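Local coordinates for protein salmonella typhimurium DB7155 bacteriophage DET7 tailspike (Bacteriophage, PDB 2V5I) that serves as the receptor-binding tailspike of a bacteriophage and probably binds and hydrolyses the O-antigen polysaccharide of its Salmonella host, at residues Gly209-Gly214 / Phe232-Gly237; Thr269-Asn274 / His316-Asn321. All coordinates share one frame; numbering follows the deposited sequence.

Interaction 1: residues Gly209-Gly214 / Phe232-Gly237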
loop_
_atom_site.group_PDB
_atom_site.type_symbol
_atom_site.label_atom_id
_atom_site.label_comp_id
_atom_site.label_asym_id
_atom_site.label_seq_id
_atom_site.Cartn_x
_atom_site.Cartn_y
_atom_site.Cartn_z
ATOM N N GLY A 209 2.986 -37.343 5.479
ATOM C CA GLY A 209 1.907 -37.039 6.401
ATOM C C GLY A 209 0.926 -36.070 5.776
ATOM O O GLY A 209 0.791 -36.011 4.556
ATOM N N ASP A 210 0.167 -35.379 6.617
ATOM C CA ASP A 210 -0.779 -34.381 6.178
ATOM C C ASP A 210 0.005 -33.204 5.556
ATOM O O ASP A 210 1.133 -32.951 5.940
ATOM C CB ASP A 210 -1.605 -33.873 7.354
ATOM C CG ASP A 210 -2.656 -34.907 7.838
ATOM O OD1 ASP A 210 -2.843 -35.924 7.151
ATOM O OD2 ASP A 210 -3.291 -34.671 8.894
ATOM N N TRP A 211 -0.599 -32.525 4.600
ATOM C CA TRP A 211 0.022 -31.291 4.067
ATOM C C TRP A 211 0.225 -30.368 5.233
ATOM O O TRP A 211 -0.621 -30.258 6.144
ATOM C CB TRP A 211 -0.884 -30.634 3.023
ATOM C CG TRP A 211 -0.845 -31.350 1.679
ATOM C CD1 TRP A 211 -1.283 -32.618 1.420
ATOM C CD2 TRP A 211 -0.285 -30.867 0.455
ATOM N NE1 TRP A 211 -1.087 -32.925 0.079
ATOM C CE2 TRP A 211 -0.472 -31.850 -0.518
ATOM C CE3 TRP A 211 0.329 -29.672 0.072
ATOM C CZ2 TRP A 211 -0.010 -31.691 -1.834
ATOM C CZ3 TRP A 211 0.723 -29.506 -1.228
ATOM C CH2 TRP A 211 0.596 -30.505 -2.165
ATOM N N GLY A 212 1.291 -29.584 5.189
ATOM C CA GLY A 212 1.516 -28.557 6.222
ATOM C C GLY A 212 0.427 -27.488 6.219
ATOM O O GLY A 212 -0.044 -27.093 5.185
ATOM N N LEU A 213 0.065 -26.995 7.400
ATOM C CA LEU A 213 -1.031 -26.062 7.591
ATOM C C LEU A 213 -0.712 -25.222 8.831
ATOM O O LEU A 213 -0.205 -25.744 9.814
ATOM C CB LEU A 213 -2.339 -26.804 7.890
ATOM C CG LEU A 213 -3.615 -26.003 8.205
ATOM C CD1 LEU A 213 -3.997 -25.102 7.075
ATOM C CD2 LEU A 213 -4.755 -26.972 8.545
ATOM N N GLY A 214 -0.912 -23.906 8.704
ATOM C CA GLY A 214 -0.805 -23.023 9.840
ATOM C C GLY A 214 0.643 -22.642 10.195
ATOM O O GLY A 214 0.890 -22.076 11.276
ATOM N N PHE A 232 9.041 -23.305 1.925
ATOM C CA PHE A 232 7.979 -24.279 2.245
ATOM C C PHE A 232 8.023 -25.444 1.290
ATOM O O PHE A 232 8.252 -25.234 0.104
ATOM C CB PHE A 232 6.591 -23.557 2.070
ATOM C CG PHE A 232 6.365 -22.468 3.059
ATOM C CD1 PHE A 232 6.841 -21.179 2.791
ATOM C CD2 PHE A 232 5.720 -22.712 4.220
ATOM C CE1 PHE A 232 6.663 -20.167 3.706
ATOM C CE2 PHE A 232 5.523 -21.658 5.181
ATOM C CZ PHE A 232 6.004 -20.393 4.846
ATOM N N LEU A 233 7.721 -26.640 1.822
ATOM C CA LEU A 233 7.588 -27.881 1.027
ATOM C C LEU A 233 6.286 -28.580 1.426
ATOM O O LEU A 233 6.076 -28.894 2.582
ATOM C CB LEU A 233 8.770 -28.858 1.238
ATOM C CG LEU A 233 10.145 -28.388 0.827
ATOM C CD1 LEU A 233 10.814 -27.603 1.913
ATOM C CD2 LEU A 233 10.994 -29.600 0.490
ATOM N N ARG A 234 5.388 -28.763 0.456
ATOM C CA ARG A 234 4.104 -29.447 0.649
ATOM C C ARG A 234 3.265 -28.868 1.817
ATOM O O ARG A 234 2.777 -29.586 2.656
ATOM C CB ARG A 234 4.347 -30.935 0.807
ATOM C CG ARG A 234 3.105 -31.813 0.593
ATOM C CD ARG A 234 3.464 -33.269 0.348
ATOM N NE ARG A 234 2.309 -34.184 0.437
ATOM C CZ ARG A 234 1.790 -34.647 1.564
ATOM N NH1 ARG A 234 2.253 -34.286 2.754
ATOM N NH2 ARG A 234 0.735 -35.493 1.523
ATOM N N ASN A 235 3.152 -27.535 1.820
ATOM C CA ASN A 235 2.224 -26.793 2.677
ATOM C C ASN A 235 1.030 -26.329 1.837
ATOM O O ASN A 235 1.195 -25.901 0.705
ATOM C CB ASN A 235 2.941 -25.619 3.339
ATOM C CG ASN A 235 3.694 -26.038 4.573
ATOM O OD1 ASN A 235 3.418 -25.554 5.701
ATOM N ND2 ASN A 235 4.626 -26.957 4.434
ATOM N N ASN A 236 -0.164 -26.433 2.436
ATOM C CA ASN A 236 -1.451 -25.957 1.864
ATOM C C ASN A 236 -2.193 -25.198 2.939
ATOM O O ASN A 236 -2.647 -25.832 3.874
ATOM C CB ASN A 236 -2.232 -27.122 1.287
ATOM C CG ASN A 236 -3.510 -26.682 0.602
ATOM O OD1 ASN A 236 -3.840 -25.491 0.592
ATOM N ND2 ASN A 236 -4.169 -27.627 -0.091
ATOM N N GLY A 237 -2.323 -23.883 2.778
ATOM C CA GLY A 237 -2.986 -23.043 3.798
ATOM C C GLY A 237 -4.505 -23.186 3.692
ATOM O O GLY A 237 -5.240 -22.608 4.560
#
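The backbones of Gly212 and Asn235 come within 4.0 Å at their CA atoms and form a single bridge between segments running in roughly the same direction, 34° apart. Gly212 uses both its polar atoms: its N donates to Arg234 O at 2.9 Å, and its O accepts from Asn236 N at 2.8 Å. Glycine suits this place because a CB would run into Asn235 OD1. The Asn235 side chain lies against Gly212 CA, its ND2 donating to Asn206 OD1 and Leu233 O while its OD1 accepts from Asn215 ND2. The single bridge extends into the turns the parallel coil-on-coil stacking of the right-handed beta-helix of the P22 tailspike family.

Trp211 and Arg234 make the main side-chain contact. Arg234 CG stands anti to its backbone N (chi1 -162°) and the chain runs on extended to NE, which carries it across one face of the indole. Arg234 CG sits over the six-membered ring of Trp211, 3.5 Å from its centroid, in a CH-pi contact. Farther out, Arg234 CZ lies 3.9 Å from the centroid of the five-membered ring of Trp211, a cation-pi arrangement with the guanidinium and indole planes 31° apart. Tryptophan suits the place because its broad indole offers one face to both the methylene and the guanidinium. Arg234 NH1 and NH2 then grip Gly209 O together, with the oxygen near the guanidinium plane. The NH2 bond comes in almost along the C=O axis, whereas NH1 approaches from above the carbonyl plane and has a second acceptor in Asn206 O. Arginine suits the site by pairing a long aliphatic stem with a flat, multiply donating end. Asn236 CB reaches the indole obliquely, 3.8 Å from Trp211 CE3.

Interaction 2: residues Thr269-Asn274 / His316-Asn321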
loop_
_atom_site.group_PDB
_atom_site.type_symbol
_atom_site.label_atom_id
_atom_site.label_comp_id
_atom_site.label_asym_id
_atom_site.label_seq_id
_atom_site.Cartn_x
_atom_site.Cartn_y
_atom_site.Cartn_z
ATOM N N THR A 269 5.504 -34.809 -4.398
ATOM C CA THR A 269 5.463 -33.377 -4.607
ATOM C C THR A 269 5.992 -32.602 -3.400
ATOM O O THR A 269 5.779 -32.989 -2.265
ATOM C CB THR A 269 4.003 -32.911 -4.893
ATOM O OG1 THR A 269 4.021 -31.559 -5.348
ATOM C CG2 THR A 269 3.082 -32.990 -3.685
ATOM N N ALA A 270 6.644 -31.465 -3.696
ATOM C CA ALA A 270 7.123 -30.499 -2.697
ATOM C C ALA A 270 6.408 -29.145 -2.850
ATOM O O ALA A 270 6.763 -28.162 -2.192
ATOM C CB ALA A 270 8.611 -30.283 -2.854
ATOM N N ARG A 271 5.344 -29.124 -3.665
ATOM C CA ARG A 271 4.656 -27.934 -4.044
ATOM C C ARG A 271 3.788 -27.369 -2.882
ATOM O O ARG A 271 3.583 -28.040 -1.884
ATOM C CB ARG A 271 3.812 -28.132 -5.297
ATOM C CG ARG A 271 4.627 -28.547 -6.540
ATOM C CD ARG A 271 3.683 -28.898 -7.643
ATOM N NE ARG A 271 4.347 -29.212 -8.897
ATOM C CZ ARG A 271 4.892 -30.392 -9.184
ATOM N NH1 ARG A 271 4.829 -31.407 -8.314
ATOM N NH2 ARG A 271 5.485 -30.572 -10.377
ATOM N N ASN A 272 3.249 -26.152 -3.084
ATOM C CA ASN A 272 2.556 -25.449 -2.009
ATOM C C ASN A 272 1.344 -24.727 -2.615
ATOM O O ASN A 272 1.400 -24.256 -3.746
ATOM C CB ASN A 272 3.465 -24.424 -1.371
ATOM C CG ASN A 272 4.715 -25.053 -0.842
ATOM O OD1 ASN A 272 4.734 -25.537 0.275
ATOM N ND2 ASN A 272 5.751 -25.100 -1.691
ATOM N N TYR A 273 0.334 -24.511 -1.775
ATOM C CA TYR A 273 -0.909 -23.871 -2.202
ATOM C C TYR A 273 -1.424 -22.944 -1.078
ATOM O O TYR A 273 -1.238 -23.273 0.076
ATOM C CB TYR A 273 -1.973 -24.925 -2.433
ATOM C CG TYR A 273 -1.759 -25.837 -3.644
ATOM C CD1 TYR A 273 -0.979 -26.961 -3.530
ATOM C CD2 TYR A 273 -2.361 -25.543 -4.835
ATOM C CE1 TYR A 273 -0.774 -27.820 -4.662
ATOM C CE2 TYR A 273 -2.172 -26.341 -5.942
ATOM C CZ TYR A 273 -1.398 -27.501 -5.816
ATOM O OH TYR A 273 -1.212 -28.275 -6.935
ATOM N N ASN A 274 -2.046 -21.823 -1.468
ATOM C CA ASN A 274 -2.873 -21.051 -0.524
ATOM C C ASN A 274 -2.071 -20.539 0.653
ATOM O O ASN A 274 -2.559 -20.550 1.801
ATOM C CB ASN A 274 -4.020 -21.941 -0.016
ATOM C CG ASN A 274 -5.025 -22.317 -1.098
ATOM O OD1 ASN A 274 -5.580 -21.452 -1.827
ATOM N ND2 ASN A 274 -5.340 -23.638 -1.163
ATOM N N HIS A 316 2.901 -25.206 -15.213
ATOM C CA HIS A 316 2.854 -23.765 -15.024
ATOM C C HIS A 316 1.411 -23.224 -14.901
ATOM O O HIS A 316 1.219 -22.016 -14.880
ATOM C CB HIS A 316 3.691 -22.993 -16.048
ATOM C CG HIS A 316 5.141 -23.369 -16.029
ATOM N ND1 HIS A 316 5.939 -23.241 -14.914
ATOM C CD2 HIS A 316 5.927 -23.880 -17.002
ATOM C CE1 HIS A 316 7.164 -23.654 -15.210
ATOM N NE2 HIS A 316 7.183 -24.050 -16.476
ATOM N N GLN A 317 0.431 -24.121 -14.821
ATOM C CA GLN A 317 -0.990 -23.720 -14.732
ATOM C C GLN A 317 -1.696 -24.182 -13.427
ATOM O O GLN A 317 -2.917 -24.193 -13.369
ATOM C CB GLN A 317 -1.766 -24.158 -15.994
ATOM C CG GLN A 317 -1.139 -23.580 -17.237
ATOM C CD GLN A 317 -2.019 -23.662 -18.450
ATOM O OE1 GLN A 317 -3.239 -23.727 -18.345
ATOM N NE2 GLN A 317 -1.393 -23.661 -19.624
ATOM N N LEU A 318 -0.955 -24.578 -12.396
ATOM C CA LEU A 318 -1.601 -24.973 -11.143
ATOM C C LEU A 318 -2.331 -23.811 -10.482
ATOM O O LEU A 318 -1.857 -22.670 -10.546
ATOM C CB LEU A 318 -0.622 -25.580 -10.160
ATOM C CG LEU A 318 -0.103 -26.989 -10.521
ATOM C CD1 LEU A 318 1.094 -27.303 -9.604
ATOM C CD2 LEU A 318 -1.157 -28.065 -10.445
ATOM N N PRO A 319 -3.473 -24.107 -9.851
ATOM C CA PRO A 319 -4.207 -23.063 -9.071
ATOM C C PRO A 319 -3.609 -22.845 -7.690
ATOM O O PRO A 319 -4.198 -23.175 -6.651
ATOM C CB PRO A 319 -5.609 -23.646 -9.016
ATOM C CG PRO A 319 -5.371 -25.074 -8.895
ATOM C CD PRO A 319 -4.196 -25.388 -9.811
ATOM N N ASN A 320 -2.374 -22.321 -7.677
ATOM C CA ASN A 320 -1.622 -22.216 -6.442
ATOM C C ASN A 320 -2.219 -21.247 -5.474
ATOM O O ASN A 320 -2.099 -21.419 -4.269
ATOM C CB ASN A 320 -0.109 -22.052 -6.678
ATOM C CG ASN A 320 0.241 -21.100 -7.816
ATOM O OD1 ASN A 320 -0.507 -20.206 -8.140
ATOM N ND2 ASN A 320 1.406 -21.321 -8.445
ATOM N N ASN A 321 -2.845 -20.205 -6.019
ATOM C CA ASN A 321 -3.660 -19.270 -5.253
ATOM C C ASN A 321 -3.022 -18.679 -4.001
ATOM O O ASN A 321 -3.695 -18.558 -2.930
ATOM C CB ASN A 321 -4.994 -19.931 -4.865
ATOM C CG ASN A 321 -6.099 -18.874 -4.580
ATOM O OD1 ASN A 321 -6.033 -17.716 -5.062
ATOM N ND2 ASN A 321 -7.033 -19.236 -3.734
#
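Tyr273 and Leu318 each hold CG anti to the carbonyl carbon (chi1 -70° and -71°), and with these torsions the phenol and the leucine branches meet at about a right angle. Tyr273 OH touches Leu318 CD2 at 3.5 Å and also lies near Leu318 CD1. The ring edge faces the other backbone: Pro319 O lies close to the ring plane, 3.5 Å from Tyr273 CD2. Tyrosine suits this place because its ring turns a C-H edge to the carbonyl, while its hydroxyl, resting on Leu318, reaches out to a hydrogen bond with Asp307.

Arg271 is extended from CG to NE, and its CD packs on Leu318 CD1 at 3.6 Å, so both branches of this leucine are used. The guanidinium is held in place by a salt bridge to Asp295 and by Arg271 NH1 donating to Thr269 OG1, which lies near the guanidinium plane at 3.1 Å. Thr269 OG1 also accepts from Arg271 N, closing an ST turn, and hydrogen-bonds Asp307. These bonds fix the rotation of the arginine's end.

The backbones join where Asn274 N donates to Asn320 O at 2.8 Å, nearly straight on to the carbonyl. Beside that bond, Asn321 ND2 makes a weak bond to Asn274 OD1 at 3.3 Å, the two amide planes 81° apart; Asn274 ND2 instead serves Asn236. Asn274 and Asn321 both have positive phi, a conformation asparagine tolerates better than most residues.

Pro319 is the centre of an inverse gamma turn, which redirects the chain before it enters strand 323-330. Turn packing in which asparagine side chains on successive coils bond one another, Asn236 to Asn274 and then weakly Asn274 to Asn321, is characteristic of parallel beta-helices.

Overall arrangement
Interaction 1 closes along the chain before interaction 2 opens, and their centres lie 11 Å apart, on the same side of the chain's centre. Both join turns that lead from one set of parallel strands to the next: strands 216-218, 244-246, 276-278 and 323-330 follow the four segments in turn. Segments 232-237 and 269-274 meet directly, through Asn236 OD1 with Asn274 ND2 and Asn235 O with Tyr273 N, both probably hydrogen bonds, while Trp211 packs on Arg271 O. The four segments therefore form a continuous series, 209-214, 232-237, 269-274 and 316-321, stacked along the beta-helix. No other subunit of the trimer touches them, so these contacts tie together the coils within one chain.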